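Local coordinates for amino acid ABC superfamily ATP binding cassette transporter, binding protein (Streptococcus pneumoniae, PDB 4H5G), which binds L-arginine between its two lobes and probably delivers amino acids to an ABC transporter at the cell membrane, at residues 89-95 with 206-212; 101-107 with 167-173; 137-142 with 191-195. All blocks are in the same frame, centred on the assembly; numbering follows the deposited sequence. Where two conformers were deposited one is given.

Contact 1: residues 89-95 with 206-212; sequences KEVFDFS and KNSDDLK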
loop_
_atom_site.group_PDB
_atom_site.type_symbol
_atom_site.label_atom_id
_atom_site.label_comp_id
_atom_site.label_asym_id
_atom_site.label_seq_id
_atom_site.Cartn_x
_atom_site.Cartn_y
_atom_site.Cartn_z
ATOM N N LYS A 89 -11.805 7.301 -7.762
ATOM C CA LYS A 89 -11.698 8.579 -8.464
ATOM C C LYS A 89 -13.003 9.368 -8.471
ATOM O O LYS A 89 -13.008 10.549 -8.806
ATOM C CB LYS A 89 -11.190 8.372 -9.899
ATOM C CG LYS A 89 -9.714 7.994 -9.980
ATOM C CD LYS A 89 -9.287 7.713 -11.430
ATOM C CE LYS A 89 -7.794 7.370 -11.527
ATOM N NZ LYS A 89 -7.386 7.093 -12.949
ATOM N N GLU A 90 -14.107 8.715 -8.120
ATOM C CA GLU A 90 -15.383 9.418 -7.987
ATOM C C GLU A 90 -15.387 10.328 -6.760
ATOM O O GLU A 90 -16.104 11.326 -6.719
ATOM C CB GLU A 90 -16.540 8.424 -7.889
ATOM C CG GLU A 90 -16.736 7.602 -9.140
ATOM C CD GLU A 90 -17.806 6.540 -8.984
ATOM O OE1 GLU A 90 -18.752 6.742 -8.194
ATOM O OE2 GLU A 90 -17.694 5.496 -9.660
ATOM N N VAL A 91 -14.580 9.975 -5.767
ATOM C CA VAL A 91 -14.583 10.657 -4.469
ATOM C C VAL A 91 -13.327 11.492 -4.240
ATOM O O VAL A 91 -13.396 12.568 -3.652
ATOM C CB VAL A 91 -14.710 9.630 -3.311
ATOM C CG1 VAL A 91 -14.715 10.338 -1.942
ATOM C CG2 VAL A 91 -15.951 8.776 -3.490
ATOM N N PHE A 92 -12.187 10.995 -4.718
ATOM C CA PHE A 92 -10.900 11.665 -4.541
ATOM C C PHE A 92 -10.253 12.021 -5.868
ATOM O O PHE A 92 -10.598 11.453 -6.903
ATOM C CB PHE A 92 -9.942 10.738 -3.781
ATOM C CG PHE A 92 -10.479 10.297 -2.461
ATOM C CD1 PHE A 92 -10.366 11.121 -1.357
ATOM C CD2 PHE A 92 -11.124 9.085 -2.333
ATOM C CE1 PHE A 92 -10.879 10.735 -0.138
ATOM C CE2 PHE A 92 -11.644 8.694 -1.110
ATOM C CZ PHE A 92 -11.517 9.530 -0.013
ATOM N N ASP A 93 -9.321 12.963 -5.833
ATOM C CA ASP A 93 -8.425 13.137 -6.968
ATOM C C ASP A 93 -7.169 12.371 -6.677
ATOM O O ASP A 93 -6.859 12.092 -5.520
ATOM C CB ASP A 93 -8.105 14.605 -7.199
ATOM C CG ASP A 93 -9.205 15.327 -7.956
ATOM O OD1 ASP A 93 -10.078 14.671 -8.569
ATOM O OD2 ASP A 93 -9.179 16.568 -7.957
ATOM N N PHE A 94 -6.447 11.998 -7.724
ATOM C CA PHE A 94 -5.200 11.279 -7.509
ATOM C C PHE A 94 -4.086 11.954 -8.268
ATOM O O PHE A 94 -4.307 12.576 -9.322
ATOM C CB PHE A 94 -5.304 9.821 -7.983
ATOM C CG PHE A 94 -6.052 8.921 -7.037
ATOM C CD1 PHE A 94 -7.418 8.744 -7.163
ATOM C CD2 PHE A 94 -5.381 8.247 -6.021
ATOM C CE1 PHE A 94 -8.110 7.911 -6.291
ATOM C CE2 PHE A 94 -6.066 7.411 -5.147
ATOM C CZ PHE A 94 -7.430 7.241 -5.287
ATOM N N SER A 95 -2.886 11.807 -7.726
ATOM C CA SER A 95 -1.665 12.224 -8.402
ATOM C C SER A 95 -1.496 11.301 -9.596
ATOM O O SER A 95 -2.192 10.286 -9.715
ATOM C CB SER A 95 -0.469 12.048 -7.464
ATOM O OG SER A 95 -0.157 10.683 -7.316
ATOM N N LYS A 206 -10.922 16.304 -3.547
ATOM C CA LYS A 206 -11.206 16.938 -4.841
ATOM C C LYS A 206 -10.977 18.444 -4.792
ATOM O O LYS A 206 -10.980 19.033 -3.720
ATOM C CB LYS A 206 -12.623 16.598 -5.312
ATOM C CG LYS A 206 -12.755 15.135 -5.699
ATOM C CD LYS A 206 -13.792 14.927 -6.781
ATOM C CE LYS A 206 -13.749 13.512 -7.319
ATOM N NZ LYS A 206 -12.742 13.345 -8.395
ATOM N N ASN A 207 -10.750 19.048 -5.955
ATOM C CA ASN A 207 -10.463 20.482 -6.052
ATOM C C ASN A 207 -9.222 20.912 -5.277
ATOM O O ASN A 207 -9.217 21.951 -4.625
ATOM C CB ASN A 207 -11.675 21.321 -5.614
ATOM C CG ASN A 207 -12.938 20.938 -6.346
ATOM O OD1 ASN A 207 -12.914 20.655 -7.544
ATOM N ND2 ASN A 207 -14.053 20.900 -5.618
ATOM N N SER A 208 -8.177 20.097 -5.352
ATOM C CA SER A 208 -6.896 20.429 -4.746
ATOM C C SER A 208 -5.838 20.533 -5.838
ATOM O O SER A 208 -4.713 20.042 -5.670
ATOM C CB SER A 208 -6.490 19.361 -3.721
ATOM O OG SER A 208 -7.484 19.181 -2.725
ATOM N N ASP A 209 -6.197 21.155 -6.961
ATOM C CA ASP A 209 -5.308 21.172 -8.134
ATOM C C ASP A 209 -3.941 21.780 -7.883
ATOM O O ASP A 209 -2.943 21.330 -8.457
ATOM C CB ASP A 209 -5.968 21.897 -9.313
ATOM C CG ASP A 209 -7.159 21.133 -9.885
ATOM O OD1 ASP A 209 -7.371 19.971 -9.494
ATOM O OD2 ASP A 209 -7.873 21.702 -10.737
ATOM N N ASP A 210 -3.883 22.802 -7.034
ATOM C CA ASP A 210 -2.597 23.426 -6.738
ATOM C C ASP A 210 -1.647 22.447 -6.036
ATOM O O ASP A 210 -0.473 22.315 -6.408
ATOM C CB ASP A 210 -2.779 24.719 -5.919
ATOM C CG ASP A 210 -3.467 24.484 -4.579
ATOM O OD1 ASP A 210 -4.340 23.589 -4.486
ATOM O OD2 ASP A 210 -3.132 25.209 -3.618
ATOM N N LEU A 211 -2.156 21.736 -5.037
ATOM C CA LEU A 211 -1.331 20.743 -4.340
ATOM C C LEU A 211 -1.033 19.552 -5.246
ATOM O O LEU A 211 0.080 19.029 -5.249
ATOM C CB LEU A 211 -2.028 20.296 -3.040
ATOM C CG LEU A 211 -1.330 19.220 -2.205
ATOM C CD1 LEU A 211 0.067 19.679 -1.783
ATOM C CD2 LEU A 211 -2.174 18.867 -0.975
ATOM N N LYS A 212 -2.010 19.135 -6.043
ATOM C CA LYS A 212 -1.781 18.024 -6.981
ATOM C C LYS A 212 -0.617 18.314 -7.934
ATOM O O LYS A 212 0.184 17.421 -8.234
ATOM C CB LYS A 212 -3.057 17.694 -7.777
ATOM C CG LYS A 212 -2.858 16.583 -8.848
ATOM C CD LYS A 212 -4.183 16.118 -9.473
ATOM C CE LYS A 212 -3.996 15.676 -10.941
ATOM N NZ LYS A 212 -3.064 14.495 -11.113
HETATM O O HOH W 1 -12.581 14.467 -2.029
HETATM O O HOH W 2 -7.388 17.940 -6.911
#
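Segment 89-95 passes through the short strand 92-94. Segment 206-212 runs from a turn into the start of a helix. The CA atoms approach most closely at Asp-93 and Lys-206 (5.2 Å) and at Ser-95 and Lys-212 (CA-CA 6.0 Å). Strand 92-94 pairs antiparallel with strand 203-205, so 206-212 is the exit from its partner strand. This two-stranded sheet belongs to the lobe of the type II periplasmic binding protein fold that also holds helix 209-225. Lys-206 folds its side chain back over 89-93. Its NZ donates to Lys-89 O (2.8 Å) and Phe-92 O (3.2 Å) and forms a salt bridge with Asp-93 OD1 (3.0 Å). Water 1 joins Val-91 O to Lys-206 N. Water 2 links Asp-93 OD2, Ser-208 N and Asp-209 OD1, and so mediates between two carboxylates. Lys-212 NZ donates to Phe-94 O (2.9 Å) and also forms a salt bridge with Asp-216. Phe-92 and Phe-94 point away; Phe-92 packs on helix 66-71.

Contact 2: residues 101-107 with 167-173; sequences NKISFLV and AVHMDEP. With ARG (arginine), chain L.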
loop_
_atom_site.group_PDB
_atom_site.type_symbol
_atom_site.label_atom_id
_atom_site.label_comp_id
_atom_site.label_asym_id
_atom_site.label_seq_id
_atom_site.Cartn_x
_atom_site.Cartn_y
_atom_site.Cartn_z
ATOM N N ASN A 101 2.370 -2.113 -9.962
ATOM C CA ASN A 101 2.796 -3.484 -9.685
ATOM C C ASN A 101 1.645 -4.476 -9.811
ATOM O O ASN A 101 0.485 -4.081 -9.976
ATOM C CB ASN A 101 3.448 -3.576 -8.301
ATOM C CG ASN A 101 2.551 -3.074 -7.206
ATOM O OD1 ASN A 101 2.727 -1.961 -6.695
ATOM N ND2 ASN A 101 1.564 -3.885 -6.837
ATOM N N LYS A 102 1.977 -5.759 -9.742
ATOM C CA LYS A 102 0.996 -6.832 -9.834
ATOM C C LYS A 102 0.446 -7.167 -8.463
ATOM O O LYS A 102 0.885 -6.619 -7.452
ATOM C CB LYS A 102 1.642 -8.086 -10.420
ATOM C CG LYS A 102 2.268 -7.865 -11.780
ATOM C CD LYS A 102 1.219 -7.445 -12.782
ATOM C CE LYS A 102 1.825 -7.289 -14.163
ATOM N NZ LYS A 102 2.576 -8.513 -14.553
ATOM N N ILE A 103 -0.528 -8.072 -8.437
ATOM C CA ILE A 103 -1.124 -8.521 -7.189
ATOM C C ILE A 103 -0.936 -10.037 -7.100
ATOM O O ILE A 103 -1.114 -10.752 -8.086
ATOM C CB ILE A 103 -2.601 -8.109 -7.120
ATOM C CG1 ILE A 103 -2.699 -6.597 -7.369
ATOM C CG2 ILE A 103 -3.210 -8.527 -5.789
ATOM C CD1 ILE A 103 -4.083 -6.026 -7.392
ATOM N N SER A 104 -0.548 -10.506 -5.917
ATOM C CA SER A 104 -0.110 -11.882 -5.729
ATOM C C SER A 104 -0.706 -12.525 -4.499
ATOM O O SER A 104 -1.283 -11.849 -3.644
ATOM C CB SER A 104 1.412 -11.915 -5.578
ATOM O OG SER A 104 2.052 -11.288 -6.662
ATOM N N PHE A 105 -0.523 -13.838 -4.391
ATOM C CA PHE A 105 -0.895 -14.550 -3.175
ATOM C C PHE A 105 0.375 -14.974 -2.456
ATOM O O PHE A 105 1.298 -15.505 -3.075
ATOM C CB PHE A 105 -1.706 -15.808 -3.511
ATOM C CG PHE A 105 -3.084 -15.527 -4.030
ATOM C CD1 PHE A 105 -4.130 -15.317 -3.156
ATOM C CD2 PHE A 105 -3.343 -15.498 -5.387
ATOM C CE1 PHE A 105 -5.405 -15.071 -3.632
ATOM C CE2 PHE A 105 -4.619 -15.243 -5.866
ATOM C CZ PHE A 105 -5.646 -15.034 -4.986
ATOM N N LEU A 106 0.423 -14.730 -1.154
ATOM C CA LEU A 106 1.482 -15.260 -0.303
ATOM C C LEU A 106 0.982 -16.584 0.265
ATOM O O LEU A 106 -0.140 -16.661 0.778
ATOM C CB LEU A 106 1.772 -14.271 0.836
ATOM C CG LEU A 106 2.936 -14.626 1.765
ATOM C CD1 LEU A 106 4.285 -14.494 1.047
ATOM C CD2 LEU A 106 2.909 -13.730 3.027
ATOM N N VAL A 107 1.805 -17.633 0.150
ATOM C CA VAL A 107 1.458 -18.969 0.634
ATOM C C VAL A 107 2.649 -19.595 1.368
ATOM O O VAL A 107 3.739 -19.029 1.405
ATOM C CB VAL A 107 1.051 -19.916 -0.531
ATOM C CG1 VAL A 107 -0.232 -19.436 -1.223
ATOM C CG2 VAL A 107 2.214 -20.070 -1.552
ATOM N N ALA A 167 -3.723 -18.795 1.981
ATOM C CA ALA A 167 -3.195 -17.871 0.986
ATOM C C ALA A 167 -3.675 -16.471 1.317
ATOM O O ALA A 167 -4.838 -16.290 1.648
ATOM C CB ALA A 167 -3.663 -18.264 -0.395
ATOM N N VAL A 168 -2.778 -15.492 1.226
ATOM C CA VAL A 168 -3.152 -14.104 1.488
ATOM C C VAL A 168 -2.939 -13.278 0.229
ATOM O O VAL A 168 -1.836 -13.250 -0.317
ATOM C CB VAL A 168 -2.305 -13.495 2.616
ATOM C CG1 VAL A 168 -2.812 -12.076 2.935
ATOM C CG2 VAL A 168 -2.359 -14.357 3.873
ATOM N N HIS A 169 -3.991 -12.602 -0.234
ATOM C CA HIS A 169 -3.903 -11.766 -1.438
ATOM C C HIS A 169 -3.368 -10.387 -1.062
ATOM O O HIS A 169 -3.851 -9.773 -0.109
ATOM C CB HIS A 169 -5.295 -11.613 -2.070
ATOM C CG HIS A 169 -5.282 -11.434 -3.555
ATOM N ND1 HIS A 169 -6.215 -10.665 -4.218
ATOM C CD2 HIS A 169 -4.469 -11.945 -4.511
ATOM C CE1 HIS A 169 -5.971 -10.702 -5.518
ATOM N NE2 HIS A 169 -4.921 -11.479 -5.725
ATOM N N MET A 170 -2.381 -9.888 -1.812
ATOM C CA MET A 170 -1.748 -8.601 -1.479
ATOM C C MET A 170 -0.950 -8.063 -2.657
ATOM O O MET A 170 -0.689 -8.781 -3.610
ATOM C CB MET A 170 -0.825 -8.765 -0.263
ATOM C CG MET A 170 0.377 -9.674 -0.553
ATOM S SD MET A 170 1.437 -9.930 0.890
ATOM C CE MET A 170 0.354 -10.848 1.971
ATOM N N ASP A 171 -0.546 -6.799 -2.593
ATOM C CA ASP A 171 0.311 -6.256 -3.649
ATOM C C ASP A 171 1.605 -7.058 -3.741
ATOM O O ASP A 171 2.180 -7.419 -2.725
ATOM C CB ASP A 171 0.601 -4.771 -3.402
ATOM C CG ASP A 171 -0.598 -3.899 -3.722
ATOM O OD1 ASP A 171 -0.790 -3.594 -4.915
ATOM O OD2 ASP A 171 -1.368 -3.557 -2.796
ATOM N N GLU A 172 2.048 -7.355 -4.960
ATOM C CA GLU A 172 3.233 -8.213 -5.147
ATOM C C GLU A 172 4.513 -7.818 -4.364
ATOM O O GLU A 172 5.166 -8.691 -3.780
ATOM C CB GLU A 172 3.551 -8.419 -6.643
ATOM C CG GLU A 172 4.874 -9.151 -6.863
ATOM C CD GLU A 172 5.021 -9.713 -8.260
ATOM O OE1 GLU A 172 5.491 -8.979 -9.153
ATOM O OE2 GLU A 172 4.675 -10.896 -8.465
ATOM N N PRO A 173 4.877 -6.515 -4.341
ATOM C CA PRO A 173 6.101 -6.163 -3.602
ATOM C C PRO A 173 6.041 -6.540 -2.120
ATOM O O PRO A 173 7.065 -6.868 -1.502
ATOM C CB PRO A 173 6.181 -4.644 -3.769
ATOM C CG PRO A 173 5.478 -4.379 -5.067
ATOM C CD PRO A 173 4.331 -5.356 -5.079
HETATM N N ARG L . -3.248 -1.458 -3.255
HETATM C CA ARG L . -4.385 -1.936 -2.455
HETATM C C ARG L . -5.491 -0.906 -2.408
HETATM O O ARG L . -5.290 0.287 -2.688
HETATM C CB ARG L . -3.947 -2.297 -1.029
HETATM C CG ARG L . -3.149 -1.211 -0.311
HETATM C CD ARG L . -2.942 -1.555 1.172
HETATM N NE ARG L . -2.031 -0.605 1.827
HETATM C CZ ARG L . -1.631 -0.681 3.092
HETATM N NH1 ARG L . -0.792 0.229 3.586
HETATM N NH2 ARG L . -2.070 -1.671 3.862
HETATM O OXT ARG L . -6.633 -1.251 -2.089
HETATM O O HOH W 3 4.817 -6.487 -9.671
HETATM O O HOH W 4 -3.485 -12.131 -7.961
HETATM O O HOH W 5 3.108 -12.731 -8.333
#
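Strands 103-107 and 167-171 are antiparallel neighbours in the five-stranded mixed sheet of one lobe of the type II periplasmic binding protein fold. Their local axes lie 4.4 Å apart at closest approach, at 149°. Ala-167 comes first; its CB meets Val-107 CG1 at 3.7 Å and Phe-105 CD1 at 4.1 Å. Val-168 and Leu-106 are a hydrogen-bonded pair, with Leu-106 N to Val-168 O at 2.8 Å and Val-168 N to Leu-106 O at 2.9 Å. His-169 faces the same side as Phe-105. The two rings form an offset stack, with centroids 4.2 Å apart and planes at 26°. Ile-103 CG2 makes a CH-pi contact over the His-169 ring. The ring's ND1 bonds to Pro-134 O, and its NE2 shares water 4 with Ile-103 O. Met-170 pairs with Ser-104 through two 2.9 Å bonds, Ser-104 N to Met-170 O and Met-170 N to Ser-104 O. Its CE reaches Leu-106 CB at 3.9 Å. Asp-171 ends the strand in the ligand pocket, where its OD2 accepts from the amino N of the bound arginine (2.9 Å) and also bonds to Tyr-22. Asn-101 ND2 donates to Asp-171 OD1 (3.1 Å); Asn-101 OD1 bonds to Asn-200. Glu-172 N, at the start of helix 172-181, donates to Lys-102 O (2.8 Å). Water 3 connects Lys-102 N with Glu-172 OE1. Pro-173 follows in the helix, and its CD lies 3.6 Å from Asn-101 CG.

Contact 3: residues 137-142 with 191-195; sequences MVKEQL and SLKMK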
loop_
_atom_site.group_PDB
_atom_site.type_symbol
_atom_site.label_atom_id
_atom_site.label_comp_id
_atom_site.label_asym_id
_atom_site.label_seq_id
_atom_site.Cartn_x
_atom_site.Cartn_y
_atom_site.Cartn_z
ATOM N N MET A 137 -11.045 -8.165 -5.484
ATOM C CA MET A 137 -10.718 -9.109 -6.550
ATOM C C MET A 137 -11.095 -10.530 -6.168
ATOM O O MET A 137 -11.635 -11.283 -6.978
ATOM C CB MET A 137 -9.221 -9.019 -6.882
ATOM C CG MET A 137 -8.847 -7.716 -7.563
ATOM S SD MET A 137 -7.064 -7.576 -7.742
ATOM C CE MET A 137 -6.761 -8.846 -8.978
ATOM N N VAL A 138 -10.820 -10.906 -4.925
ATOM C CA VAL A 138 -11.200 -12.245 -4.476
ATOM C C VAL A 138 -12.722 -12.405 -4.458
ATOM O O VAL A 138 -13.252 -13.413 -4.930
ATOM C CB VAL A 138 -10.611 -12.569 -3.090
ATOM C CG1 VAL A 138 -11.154 -13.915 -2.591
ATOM C CG2 VAL A 138 -9.082 -12.619 -3.154
ATOM N N LYS A 139 -13.420 -11.407 -3.919
ATOM C CA LYS A 139 -14.888 -11.448 -3.876
ATOM C C LYS A 139 -15.501 -11.580 -5.260
ATOM O O LYS A 139 -16.500 -12.280 -5.435
ATOM C CB LYS A 139 -15.460 -10.198 -3.195
ATOM C CG LYS A 139 -15.218 -10.120 -1.696
ATOM C CD LYS A 139 -15.963 -8.932 -1.088
ATOM C CE LYS A 139 -15.682 -8.792 0.404
ATOM N NZ LYS A 139 -16.330 -7.570 0.971
ATOM N N GLU A 140 -14.897 -10.908 -6.235
ATOM C CA GLU A 140 -15.414 -10.907 -7.606
ATOM C C GLU A 140 -15.036 -12.141 -8.408
ATOM O O GLU A 140 -15.865 -12.705 -9.117
ATOM C CB GLU A 140 -14.890 -9.694 -8.374
ATOM C CG GLU A 140 -15.427 -8.359 -7.957
ATOM C CD GLU A 140 -15.099 -7.306 -8.995
ATOM O OE1 GLU A 140 -15.378 -7.553 -10.186
ATOM O OE2 GLU A 140 -14.538 -6.252 -8.633
ATOM N N GLN A 141 -13.773 -12.542 -8.313
ATOM C CA GLN A 141 -13.247 -13.575 -9.199
ATOM C C GLN A 141 -13.259 -14.950 -8.552
ATOM O O GLN A 141 -13.231 -15.967 -9.236
ATOM C CB GLN A 141 -11.841 -13.203 -9.684
ATOM C CG GLN A 141 -11.775 -11.855 -10.399
ATOM C CD GLN A 141 -10.416 -11.586 -11.022
ATOM O OE1 GLN A 141 -9.768 -12.495 -11.551
ATOM N NE2 GLN A 141 -9.971 -10.336 -10.947
ATOM N N LEU A 142 -13.314 -14.985 -7.226
ATOM C CA LEU A 142 -13.407 -16.262 -6.520
ATOM C C LEU A 142 -14.531 -16.282 -5.481
ATOM O O LEU A 142 -14.268 -16.511 -4.306
ATOM C CB LEU A 142 -12.075 -16.586 -5.842
ATOM C CG LEU A 142 -10.853 -16.659 -6.750
ATOM C CD1 LEU A 142 -9.581 -16.726 -5.912
ATOM C CD2 LEU A 142 -10.949 -17.863 -7.683
ATOM N N SER A 191 -2.116 -16.124 -10.289
ATOM C CA SER A 191 -2.602 -14.788 -9.947
ATOM C C SER A 191 -3.966 -14.504 -10.568
ATOM O O SER A 191 -4.331 -15.085 -11.590
ATOM C CB SER A 191 -1.585 -13.712 -10.333
ATOM O OG SER A 191 -1.349 -13.705 -11.720
ATOM N N LEU A 192 -4.722 -13.619 -9.932
ATOM C CA LEU A 192 -6.041 -13.250 -10.430
ATOM C C LEU A 192 -5.923 -12.335 -11.640
ATOM O O LEU A 192 -4.875 -11.744 -11.877
ATOM C CB LEU A 192 -6.865 -12.579 -9.326
ATOM C CG LEU A 192 -7.332 -13.571 -8.260
ATOM C CD1 LEU A 192 -8.290 -12.932 -7.282
ATOM C CD2 LEU A 192 -8.008 -14.750 -8.927
ATOM N N LYS A 193 -7.002 -12.227 -12.410
ATOM C CA LYS A 193 -7.054 -11.286 -13.524
ATOM C C LYS A 193 -7.102 -9.876 -12.950
ATOM O O LYS A 193 -7.954 -9.586 -12.113
ATOM C CB LYS A 193 -8.300 -11.558 -14.366
ATOM C CG LYS A 193 -8.550 -10.532 -15.456
ATOM C CD LYS A 193 -9.865 -10.784 -16.181
ATOM C CE LYS A 193 -9.715 -11.831 -17.268
ATOM N NZ LYS A 193 -10.876 -11.791 -18.204
ATOM N N MET A 194 -6.199 -8.993 -13.370
ATOM C CA MET A 194 -6.153 -7.665 -12.743
ATOM C C MET A 194 -6.665 -6.468 -13.565
ATOM O O MET A 194 -6.453 -6.380 -14.780
ATOM C CB MET A 194 -4.781 -7.374 -12.124
ATOM C CG MET A 194 -3.622 -7.271 -13.095
ATOM S SD MET A 194 -2.171 -6.631 -12.229
ATOM C CE MET A 194 -2.941 -5.411 -11.168
ATOM N N LYS A 195 -7.343 -5.561 -12.857
ATOM C CA LYS A 195 -7.936 -4.345 -13.416
ATOM C C LYS A 195 -6.880 -3.542 -14.165
ATOM O O LYS A 195 -5.985 -2.950 -13.556
ATOM C CB LYS A 195 -8.549 -3.495 -12.285
ATOM C CG LYS A 195 -9.876 -2.791 -12.625
ATOM C CD LYS A 195 -10.469 -2.061 -11.406
ATOM C CE LYS A 195 -11.830 -1.419 -11.724
ATOM N NZ LYS A 195 -12.311 -0.491 -10.645
#
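Gln-141 carries the polar part of this contact. Its side-chain amide bonds to both the N and the O of Lys-193. Lys-193 N donates to Gln-141 OE1 (2.9 Å), and Gln-141 NE2 donates to Lys-193 O at a very short 2.4 Å. One amide group thus satisfies the NH and CO of the same residue in a segment without regular secondary structure. The backbone N of Gln-141 is satisfied inside the helix, where it bonds to Met-137 O (2.8 Å). Leu-142 N does the same with Val-138 O (2.8 Å), although Leu-142 already leaves helical angles. Apolar side chains fill in beside this pair of bonds. Leu-192 points at the helix. Its CD2 meets Leu-142 CD1 (3.9 Å), its CD1 meets Val-138 CG2 (4.2 Å), and its CB meets Met-137 CE (3.8 Å). Met-137 CE also lies 4.0 Å from Met-194 CB. The contact joins the end of helix 133-141 to the loop after strand 185-187. Leu-192 also touches Leu-118 of helix 118-122, Phe-105 of strand 103-108 and His-169 of strand 167-171.

From the N terminus, the chain first meets 89-95 of contact 1 and then passes on to strand 103-108 in the other lobe. It goes through helix 133-141 before strand 167-171 returns to 101-107 and closes contact 2. Segment 191-195 then returns to 137-142 and closes contact 3. Contacts 2 and 3 cross along the chain. They touch, with Ile-103 CD1 3.4 Å from Met-137 SD, so helix 133-141 and the 191-195 loop pack against the sheet. Segment 206-212 closes contact 1 last, with both others nested inside. Contact 1 ties strand 92-94 to the start of helix 209-225 in one lobe; contacts 2 and 3 lie in the other. The centres of contacts 1 and 2 are about 28 Å apart.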